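Local coordinates for protein S12 family peptidase (PDB 3WWX) that hydrolyses amide bonds with D-stereospecificity, probably through a serine-based active site of the beta-lactamase-like kind, at residues 64-69 against 172-177; 154-159 against 270-275; 290-295 against 333-338. All coordinates share one frame; numbering follows the deposited sequence.

Contact 1 (64-69 against 172-177); sequences LQLQAE and KVTGRP
L66 reaches across to V173 and T174 with both methyls of its fork. L66 CD1 meets V173 CG1 tip to tip at 3.9 Å. L66 CD2 lies 3.9 Å from T174 CG2, with the two side chains crossing at about a right angle. The other two pairings are nearly as close: L66 CD1 to T174 CG2 is 4.0 Å and L66 CD2 to V173 CG1 is 4.1 Å. Four methyls therefore close into one compact apolar patch, with no hydrogen bond between the segments.

With chi1 at 64°, T174 OG1 sits between the backbone N and the carbonyl carbon, and CG2, anti to the carbonyl carbon, is left to face L66. OG1 accepts from R176 N at 3.2 Å, with an N-H...O angle of 160°, which makes an ST turn. The same hydroxyl also hydrogen-bonds to the I170 carbonyl one helical turn back. G175 leaves the helix with positive phi, and the ST turn spans this exit.

Further out, R185 of helix 178-187 touches L66. The R185 guanidinium also pairs with E69 OE2 in a salt bridge and hydrogen-bonds to Q65 OE1. This ties the last turn of helix 55-68 to a third helix. The contact thus joins the C-terminal ends of helices 55-68 and 160-174, a helix-on-helix packing in the helical region of the serine beta-lactamase fold.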
loop_
_atom_site.group_PDB
_atom_site.type_symbol
_atom_site.label_atom_id
_atom_site.label_comp_id
_atom_site.label_asym_id
_atom_site.label_seq_id
_atom_site.Cartn_x
_atom_site.Cartn_y
_atom_site.Cartn_z
ATOM N N LEU A 64 -14.282 -5.765 -1.421
ATOM C CA LEU A 64 -15.455 -5.055 -1.928
ATOM C C LEU A 64 -16.147 -5.809 -3.063
ATOM O O LEU A 64 -17.380 -5.794 -3.141
ATOM C CB LEU A 64 -15.061 -3.623 -2.320
ATOM C CG LEU A 64 -14.865 -2.712 -1.102
ATOM C CD1 LEU A 64 -13.953 -1.536 -1.435
ATOM C CD2 LEU A 64 -16.215 -2.203 -0.598
ATOM N N GLN A 65 -15.389 -6.472 -3.918
ATOM C CA GLN A 65 -16.000 -7.350 -4.907
ATOM C C GLN A 65 -16.745 -8.490 -4.240
ATOM O O GLN A 65 -17.867 -8.814 -4.641
ATOM C CB GLN A 65 -14.971 -7.903 -5.878
ATOM C CG GLN A 65 -14.361 -6.875 -6.822
ATOM C CD GLN A 65 -13.590 -7.530 -7.933
ATOM O OE1 GLN A 65 -13.285 -8.722 -7.879
ATOM N NE2 GLN A 65 -13.280 -6.763 -8.977
ATOM N N LEU A 66 -16.142 -9.115 -3.238
ATOM C CA LEU A 66 -16.805 -10.236 -2.576
ATOM C C LEU A 66 -18.109 -9.790 -1.926
ATOM O O LEU A 66 -19.100 -10.524 -1.950
ATOM C CB LEU A 66 -15.872 -10.901 -1.554
ATOM C CG LEU A 66 -14.640 -11.589 -2.143
ATOM C CD1 LEU A 66 -13.670 -11.935 -1.024
ATOM C CD2 LEU A 66 -15.036 -12.841 -2.942
ATOM N N GLN A 67 -18.125 -8.582 -1.370
ATOM C CA GLN A 67 -19.347 -8.043 -0.792
ATOM C C GLN A 67 -20.394 -7.812 -1.890
ATOM O O GLN A 67 -21.587 -8.091 -1.686
ATOM C CB GLN A 67 -19.093 -6.761 0.005
ATOM C CG GLN A 67 -20.390 -6.111 0.490
ATOM C CD GLN A 67 -20.185 -4.915 1.377
ATOM O OE1 GLN A 67 -20.466 -4.962 2.582
ATOM N NE2 GLN A 67 -19.717 -3.817 0.792
ATOM N N ALA A 68 -19.960 -7.286 -3.029
ATOM C CA ALA A 68 -20.853 -7.035 -4.170
ATOM C C ALA A 68 -21.443 -8.338 -4.703
ATOM O O ALA A 68 -22.524 -8.330 -5.297
ATOM C CB ALA A 68 -20.107 -6.329 -5.262
ATOM N N GLU A 69 -20.736 -9.447 -4.501
ATOM C CA GLU A 69 -21.200 -10.760 -4.937
ATOM C C GLU A 69 -22.098 -11.412 -3.877
ATOM O O GLU A 69 -22.543 -12.550 -4.055
ATOM C CB GLU A 69 -20.005 -11.664 -5.294
ATOM C CG GLU A 69 -19.228 -11.163 -6.510
ATOM C CD GLU A 69 -17.890 -11.858 -6.753
ATOM O OE1 GLU A 69 -17.541 -12.800 -6.014
ATOM O OE2 GLU A 69 -17.193 -11.453 -7.703
ATOM N N LYS A 172 -10.865 -17.045 3.872
ATOM C CA LYS A 172 -12.004 -17.775 4.455
ATOM C C LYS A 172 -13.196 -17.725 3.505
ATOM O O LYS A 172 -13.863 -18.737 3.279
ATOM C CB LYS A 172 -12.389 -17.188 5.804
ATOM C CG LYS A 172 -13.467 -17.962 6.567
ATOM C CD LYS A 172 -13.054 -19.402 6.898
ATOM C CE LYS A 172 -11.739 -19.513 7.679
ATOM N NZ LYS A 172 -11.857 -19.151 9.127
ATOM N N VAL A 173 -13.465 -16.555 2.931
ATOM C CA VAL A 173 -14.584 -16.404 1.999
ATOM C C VAL A 173 -14.394 -17.240 0.733
ATOM O O VAL A 173 -15.341 -17.890 0.267
ATOM C CB VAL A 173 -14.820 -14.918 1.614
ATOM C CG1 VAL A 173 -15.893 -14.781 0.537
ATOM C CG2 VAL A 173 -15.194 -14.096 2.832
ATOM N N THR A 174 -13.189 -17.221 0.165
ATOM C CA THR A 174 -12.933 -17.812 -1.142
ATOM C C THR A 174 -12.428 -19.256 -1.089
ATOM O O THR A 174 -12.492 -19.960 -2.101
ATOM C CB THR A 174 -11.886 -17.001 -1.945
ATOM O OG1 THR A 174 -10.620 -17.046 -1.266
ATOM C CG2 THR A 174 -12.337 -15.568 -2.147
ATOM N N GLY A 175 -11.909 -19.687 0.059
ATOM C CA GLY A 175 -11.270 -20.995 0.170
ATOM C C GLY A 175 -9.913 -21.120 -0.496
ATOM O O GLY A 175 -9.381 -22.222 -0.619
ATOM N N ARG A 176 -9.325 -19.997 -0.913
ATOM C CA ARG A 176 -8.007 -20.013 -1.542
ATOM C C ARG A 176 -7.169 -18.853 -0.987
ATOM O O ARG A 176 -7.728 -17.894 -0.484
ATOM C CB ARG A 176 -8.121 -19.832 -3.055
ATOM C CG ARG A 176 -8.983 -20.864 -3.797
ATOM C CD ARG A 176 -8.832 -20.694 -5.296
ATOM N NE ARG A 176 -7.546 -21.197 -5.772
ATOM C CZ ARG A 176 -7.018 -20.930 -6.966
ATOM N NH1 ARG A 176 -7.654 -20.146 -7.831
ATOM N NH2 ARG A 176 -5.840 -21.448 -7.290
ATOM N N PRO A 177 -5.836 -18.945 -1.094
ATOM C CA PRO A 177 -5.006 -17.832 -0.622
ATOM C C PRO A 177 -5.385 -16.508 -1.285
ATOM O O PRO A 177 -5.800 -16.482 -2.450
ATOM C CB PRO A 177 -3.596 -18.273 -1.006
ATOM C CG PRO A 177 -3.672 -19.787 -1.030
ATOM C CD PRO A 177 -5.014 -20.046 -1.628
#

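Contact 2 (154-159 against 270-275); sequences ASWNYS and TTVQIS
I274 lays its CG2 methyl over one face of the W156 indole. This is a CH-pi contact: I274 CG2 sits 3.4 Å from the centroid of the five-membered ring, only 15° off the ring normal. In the beta-lactamase-like fold it links the loop before helix 160-174 to the short, weakly bonded edge strand 272-273 of the antiparallel sheet and I274 beyond it. W156 CG is anti to the backbone N (chi1 -175°), which carries the indole out to I274. Packing is tight, with I274 CG2 3.3 Å from W156 CE2. I274 CB sits over the six-membered ring, 3.6 Å from W156 CE3. The two side chains run side by side. V272 adds CG1, which comes obliquely to the pyrrole part, 4.1 Å from W156 CD1. On the opposite face of the indole, Y158 N lies offset toward the rim.

The loop then runs on into Y158 and S159, the start of a Tyr-Ser-Asn sequence that matches the second signature of this family. Y158 OH hydrogen-bonds to K56 NZ, and S159 stands at the N-cap of helix 160-174.

The backbones meet through solvent. One water donates to W156 O at 3.0 Å and to I274 O at 3.3 Å.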
loop_
_atom_site.group_PDB
_atom_site.type_symbol
_atom_site.label_atom_id
_atom_site.label_comp_id
_atom_site.label_asym_id
_atom_site.label_seq_id
_atom_site.Cartn_x
_atom_site.Cartn_y
_atom_site.Cartn_z
ATOM N N ALA A 154 -13.298 4.301 17.753
ATOM C CA ALA A 154 -13.113 5.533 18.532
ATOM C C ALA A 154 -12.083 6.499 17.968
ATOM O O ALA A 154 -12.053 7.664 18.347
ATOM C CB ALA A 154 -12.761 5.200 19.979
ATOM N N SER A 155 -11.216 6.020 17.072
ATOM C CA SER A 155 -10.155 6.854 16.549
ATOM C C SER A 155 -9.673 6.235 15.244
ATOM O O SER A 155 -10.384 5.444 14.620
ATOM C CB SER A 155 -9.009 6.990 17.569
ATOM O OG SER A 155 -8.086 8.019 17.219
ATOM N N TRP A 156 -8.479 6.647 14.834
ATOM C CA TRP A 156 -7.849 6.143 13.610
ATOM C C TRP A 156 -6.373 5.942 13.894
ATOM O O TRP A 156 -5.693 6.807 14.489
ATOM C CB TRP A 156 -8.010 7.155 12.470
ATOM C CG TRP A 156 -7.499 6.653 11.126
ATOM C CD1 TRP A 156 -8.220 5.974 10.178
ATOM C CD2 TRP A 156 -6.165 6.766 10.604
ATOM N NE1 TRP A 156 -7.425 5.672 9.111
ATOM C CE2 TRP A 156 -6.159 6.146 9.341
ATOM C CE3 TRP A 156 -4.985 7.339 11.075
ATOM C CZ2 TRP A 156 -5.018 6.080 8.551
ATOM C CZ3 TRP A 156 -3.851 7.289 10.278
ATOM C CH2 TRP A 156 -3.876 6.648 9.031
ATOM N N ASN A 157 -5.858 4.798 13.462
ATOM C CA ASN A 157 -4.421 4.584 13.486
ATOM C C ASN A 157 -4.070 3.545 12.449
ATOM O O ASN A 157 -4.675 2.488 12.399
ATOM C CB ASN A 157 -3.965 4.114 14.868
ATOM C CG ASN A 157 -2.484 3.866 14.920
ATOM O OD1 ASN A 157 -1.702 4.804 14.916
ATOM N ND2 ASN A 157 -2.088 2.596 14.895
ATOM N N TYR A 158 -3.100 3.867 11.608
ATOM C CA TYR A 158 -2.681 2.968 10.552
ATOM C C TYR A 158 -2.056 1.728 11.150
ATOM O O TYR A 158 -1.076 1.828 11.898
ATOM C CB TYR A 158 -1.671 3.685 9.678
ATOM C CG TYR A 158 -1.380 3.011 8.375
ATOM C CD1 TYR A 158 -0.444 2.004 8.296
ATOM C CD2 TYR A 158 -2.023 3.406 7.218
ATOM C CE1 TYR A 158 -0.149 1.399 7.075
ATOM C CE2 TYR A 158 -1.731 2.816 6.001
ATOM C CZ TYR A 158 -0.793 1.827 5.939
ATOM O OH TYR A 158 -0.474 1.232 4.750
ATOM N N SER A 159 -2.597 0.561 10.803
ATOM C CA SER A 159 -2.105 -0.699 11.354
ATOM C C SER A 159 -2.013 -1.780 10.291
ATOM O O SER A 159 -2.993 -2.088 9.605
ATOM C CB SER A 159 -3.026 -1.188 12.476
ATOM O OG SER A 159 -2.635 -2.488 12.872
ATOM N N THR A 270 -15.732 6.418 1.068
ATOM C CA THR A 270 -16.240 7.003 2.299
ATOM C C THR A 270 -15.091 7.054 3.297
ATOM O O THR A 270 -14.635 6.023 3.795
ATOM C CB THR A 270 -17.408 6.192 2.847
ATOM O OG1 THR A 270 -18.478 6.239 1.896
ATOM C CG2 THR A 270 -17.885 6.770 4.183
ATOM N N THR A 271 -14.610 8.259 3.551
ATOM C CA THR A 271 -13.361 8.441 4.274
ATOM C C THR A 271 -13.529 8.873 5.722
ATOM O O THR A 271 -14.541 9.490 6.105
ATOM C CB THR A 271 -12.444 9.467 3.581
ATOM O OG1 THR A 271 -13.121 10.720 3.460
ATOM C CG2 THR A 271 -12.035 8.994 2.185
ATOM N N VAL A 272 -12.510 8.531 6.509
ATOM C CA VAL A 272 -12.354 8.976 7.885
ATOM C C VAL A 272 -11.303 10.079 7.886
ATOM O O VAL A 272 -10.275 9.972 7.222
ATOM C CB VAL A 272 -11.864 7.798 8.778
ATOM C CG1 VAL A 272 -11.654 8.242 10.213
ATOM C CG2 VAL A 272 -12.857 6.656 8.709
ATOM N N GLN A 273 -11.537 11.151 8.635
ATOM C CA GLN A 273 -10.506 12.173 8.789
ATOM C C GLN A 273 -9.444 11.619 9.722
ATOM O O GLN A 273 -9.755 11.185 10.828
ATOM C CB GLN A 273 -11.085 13.479 9.350
ATOM C CG GLN A 273 -11.471 14.485 8.277
ATOM C CD GLN A 273 -12.002 15.791 8.849
ATOM O OE1 GLN A 273 -12.455 15.845 9.992
ATOM N NE2 GLN A 273 -11.948 16.850 8.048
ATOM N N ILE A 274 -8.193 11.628 9.285
ATOM C CA ILE A 274 -7.142 10.955 10.030
ATOM C C ILE A 274 -6.305 11.910 10.868
ATOM O O ILE A 274 -5.553 11.472 11.737
ATOM C CB ILE A 274 -6.237 10.133 9.103
ATOM C CG1 ILE A 274 -5.415 11.034 8.186
ATOM C CG2 ILE A 274 -7.099 9.160 8.320
ATOM C CD1 ILE A 274 -4.484 10.278 7.256
ATOM N N SER A 275 -6.437 13.205 10.606
ATOM C CA SER A 275 -5.695 14.204 11.373
ATOM C C SER A 275 -6.423 15.536 11.460
ATOM O O SER A 275 -6.798 16.111 10.440
ATOM C CB SER A 275 -4.319 14.445 10.761
ATOM O OG SER A 275 -3.761 15.638 11.284
HETATM O O HOH W 1 -6.116 9.782 14.483
#

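Contact 3 (290-295 against 333-338); sequences DKLSCG and DSQKVI
Q335 meets D290 and L292, and I338, three residues further along helix 334-343, meets L292. The segment begins with D333 at the N-cap. Its OD1 accepts from K336 N at 3.2 Å, from well above the carboxylate plane. S334 faces the sheet instead, touching L311 and F326. Q335 follows. Its CG lies anti to the backbone N, and a bend at chi2 (66°) brings the amide to D290. Q335 NE2 gives a weak hydrogen bond to D290 OD2, 3.3 Å long with an N-H...O angle of 125°. The amide and carboxylate planes are 44° apart. L292 CD2 comes obliquely against the same amide nitrogen, 3.5 Å from Q335 NE2. K336 NZ is modelled implausibly close to D333 OD2, and that pair is doubtful. V337 packs on L311 and F326. I338 closes the segment: its CG2 lies 3.8 Å from L292 CD1 and 3.9 Å from L292 CD2, the side chains crossing at about a right angle.

L292 opens a type I turn to G295, which includes C294. C294 is disulfide-bonded to C343 at the far end of the helix. The contact belongs to the C-terminal helix lying on the antiparallel sheet, a hallmark of the serine beta-lactamase fold.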
loop_
_atom_site.group_PDB
_atom_site.type_symbol
_atom_site.label_atom_id
_atom_site.label_comp_id
_atom_site.label_asym_id
_atom_site.label_seq_id
_atom_site.Cartn_x
_atom_site.Cartn_y
_atom_site.Cartn_z
ATOM N N ASP A 290 -6.661 13.243 -0.763
ATOM C CA ASP A 290 -5.960 14.435 -0.305
ATOM C C ASP A 290 -6.365 15.537 -1.250
ATOM O O ASP A 290 -6.583 15.291 -2.421
ATOM C CB ASP A 290 -4.447 14.203 -0.343
ATOM C CG ASP A 290 -3.650 15.296 0.370
ATOM O OD1 ASP A 290 -4.248 16.174 1.025
ATOM O OD2 ASP A 290 -2.407 15.230 0.274
ATOM N N LYS A 291 -6.497 16.749 -0.743
ATOM C CA LYS A 291 -6.676 17.896 -1.617
ATOM C C LYS A 291 -5.386 18.688 -1.659
ATOM O O LYS A 291 -4.885 19.142 -0.626
ATOM C CB LYS A 291 -7.803 18.791 -1.126
ATOM C CG LYS A 291 -8.040 19.913 -2.115
ATOM C CD LYS A 291 -9.506 20.232 -2.300
ATOM C CE LYS A 291 -10.124 20.734 -1.034
ATOM N NZ LYS A 291 -9.280 21.785 -0.413
ATOM N N LEU A 292 -4.854 18.858 -2.857
ATOM C CA LEU A 292 -3.550 19.476 -3.051
ATOM C C LEU A 292 -3.645 21.005 -3.045
ATOM O O LEU A 292 -4.732 21.570 -2.945
ATOM C CB LEU A 292 -2.924 18.956 -4.339
ATOM C CG LEU A 292 -2.851 17.425 -4.429
ATOM C CD1 LEU A 292 -2.335 17.041 -5.787
ATOM C CD2 LEU A 292 -1.957 16.843 -3.325
ATOM N N SER A 293 -2.499 21.664 -3.129
ATOM C CA SER A 293 -2.431 23.101 -2.894
ATOM C C SER A 293 -3.334 23.844 -3.856
ATOM O O SER A 293 -3.972 24.828 -3.467
ATOM C CB SER A 293 -0.986 23.596 -3.028
ATOM O OG SER A 293 -0.506 23.472 -4.347
ATOM N N CYS A 294 -3.391 23.357 -5.095
ATOM C CA CYS A 294 -4.156 23.992 -6.172
ATOM C C CYS A 294 -5.608 23.536 -6.195
ATOM O O CYS A 294 -6.349 23.906 -7.108
ATOM C CB CYS A 294 -3.523 23.716 -7.525
ATOM S SG CYS A 294 -3.580 21.978 -8.057
ATOM N N GLY A 295 -6.023 22.751 -5.211
ATOM C CA GLY A 295 -7.421 22.359 -5.071
ATOM C C GLY A 295 -7.795 21.050 -5.754
ATOM O O GLY A 295 -8.892 20.532 -5.574
ATOM N N ASP A 333 11.159 13.388 -1.147
ATOM C CA ASP A 333 9.844 13.858 -0.752
ATOM C C ASP A 333 8.826 13.491 -1.843
ATOM O O ASP A 333 8.773 14.113 -2.896
ATOM C CB ASP A 333 9.934 15.367 -0.546
ATOM C CG ASP A 333 8.666 15.969 0.008
ATOM O OD1 ASP A 333 7.597 15.361 -0.157
ATOM O OD2 ASP A 333 8.746 17.061 0.609
ATOM N N SER A 334 8.034 12.467 -1.579
ATOM C CA SER A 334 7.061 11.984 -2.551
ATOM C C SER A 334 5.952 13.009 -2.773
ATOM O O SER A 334 5.428 13.127 -3.875
ATOM C CB SER A 334 6.488 10.643 -2.083
ATOM O OG SER A 334 5.859 10.793 -0.833
ATOM N N GLN A 335 5.613 13.775 -1.743
ATOM C CA GLN A 335 4.570 14.783 -1.896
ATOM C C GLN A 335 4.971 15.844 -2.911
ATOM O O GLN A 335 4.120 16.345 -3.659
ATOM C CB GLN A 335 4.214 15.432 -0.554
ATOM C CG GLN A 335 2.878 16.154 -0.563
ATOM C CD GLN A 335 1.698 15.219 -0.751
ATOM O OE1 GLN A 335 1.806 13.998 -0.603
ATOM N NE2 GLN A 335 0.558 15.795 -1.097
ATOM N N LYS A 336 6.253 16.199 -2.977
ATOM C CA LYS A 336 6.707 17.151 -3.980
ATOM C C LYS A 336 6.427 16.650 -5.402
ATOM O O LYS A 336 6.123 17.431 -6.291
ATOM C CB LYS A 336 8.198 17.447 -3.823
ATOM C CG LYS A 336 8.554 18.333 -2.652
ATOM C CD LYS A 336 10.023 18.777 -2.757
ATOM C CE LYS A 336 10.439 19.634 -1.579
ATOM N NZ LYS A 336 10.206 18.942 -0.285
ATOM N N VAL A 337 6.542 15.344 -5.634
ATOM C CA VAL A 337 6.289 14.791 -6.955
ATOM C C VAL A 337 4.795 14.895 -7.285
ATOM O O VAL A 337 4.419 15.241 -8.404
ATOM C CB VAL A 337 6.765 13.318 -7.047
ATOM C CG1 VAL A 337 6.480 12.753 -8.426
ATOM C CG2 VAL A 337 8.285 13.231 -6.742
ATOM N N ILE A 338 3.964 14.601 -6.296
ATOM C CA ILE A 338 2.507 14.671 -6.446
ATOM C C ILE A 338 2.067 16.107 -6.725
ATOM O O ILE A 338 1.285 16.361 -7.656
ATOM C CB ILE A 338 1.802 14.094 -5.212
ATOM C CG1 ILE A 338 2.082 12.580 -5.091
ATOM C CG2 ILE A 338 0.299 14.328 -5.286
ATOM C CD1 ILE A 338 1.746 11.990 -3.722
#

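How the contacts relate
Contact 2 is a surface contact, while contacts 1 and 3 are partly buried. Contact 1 joins two helix ends and is purely apolar. Contact 2 sets an aromatic face against a branched side chain and adds a bridging water. Contact 3 mixes a weak polar bond with aliphatic packing. Contacts 2 and 3 reach the same sheet, at strands 272-273 and 288-291, with centres 20 Å apart. Contacts 1 and 2 sit at the two ends of helix 160-174: segment 154-159 leads into it and 172-177 takes in its last residues. Contacts 1 and 3 lie on opposite sides of the chain's centre, with centres 34 Å apart, one among helices and one at the sheet.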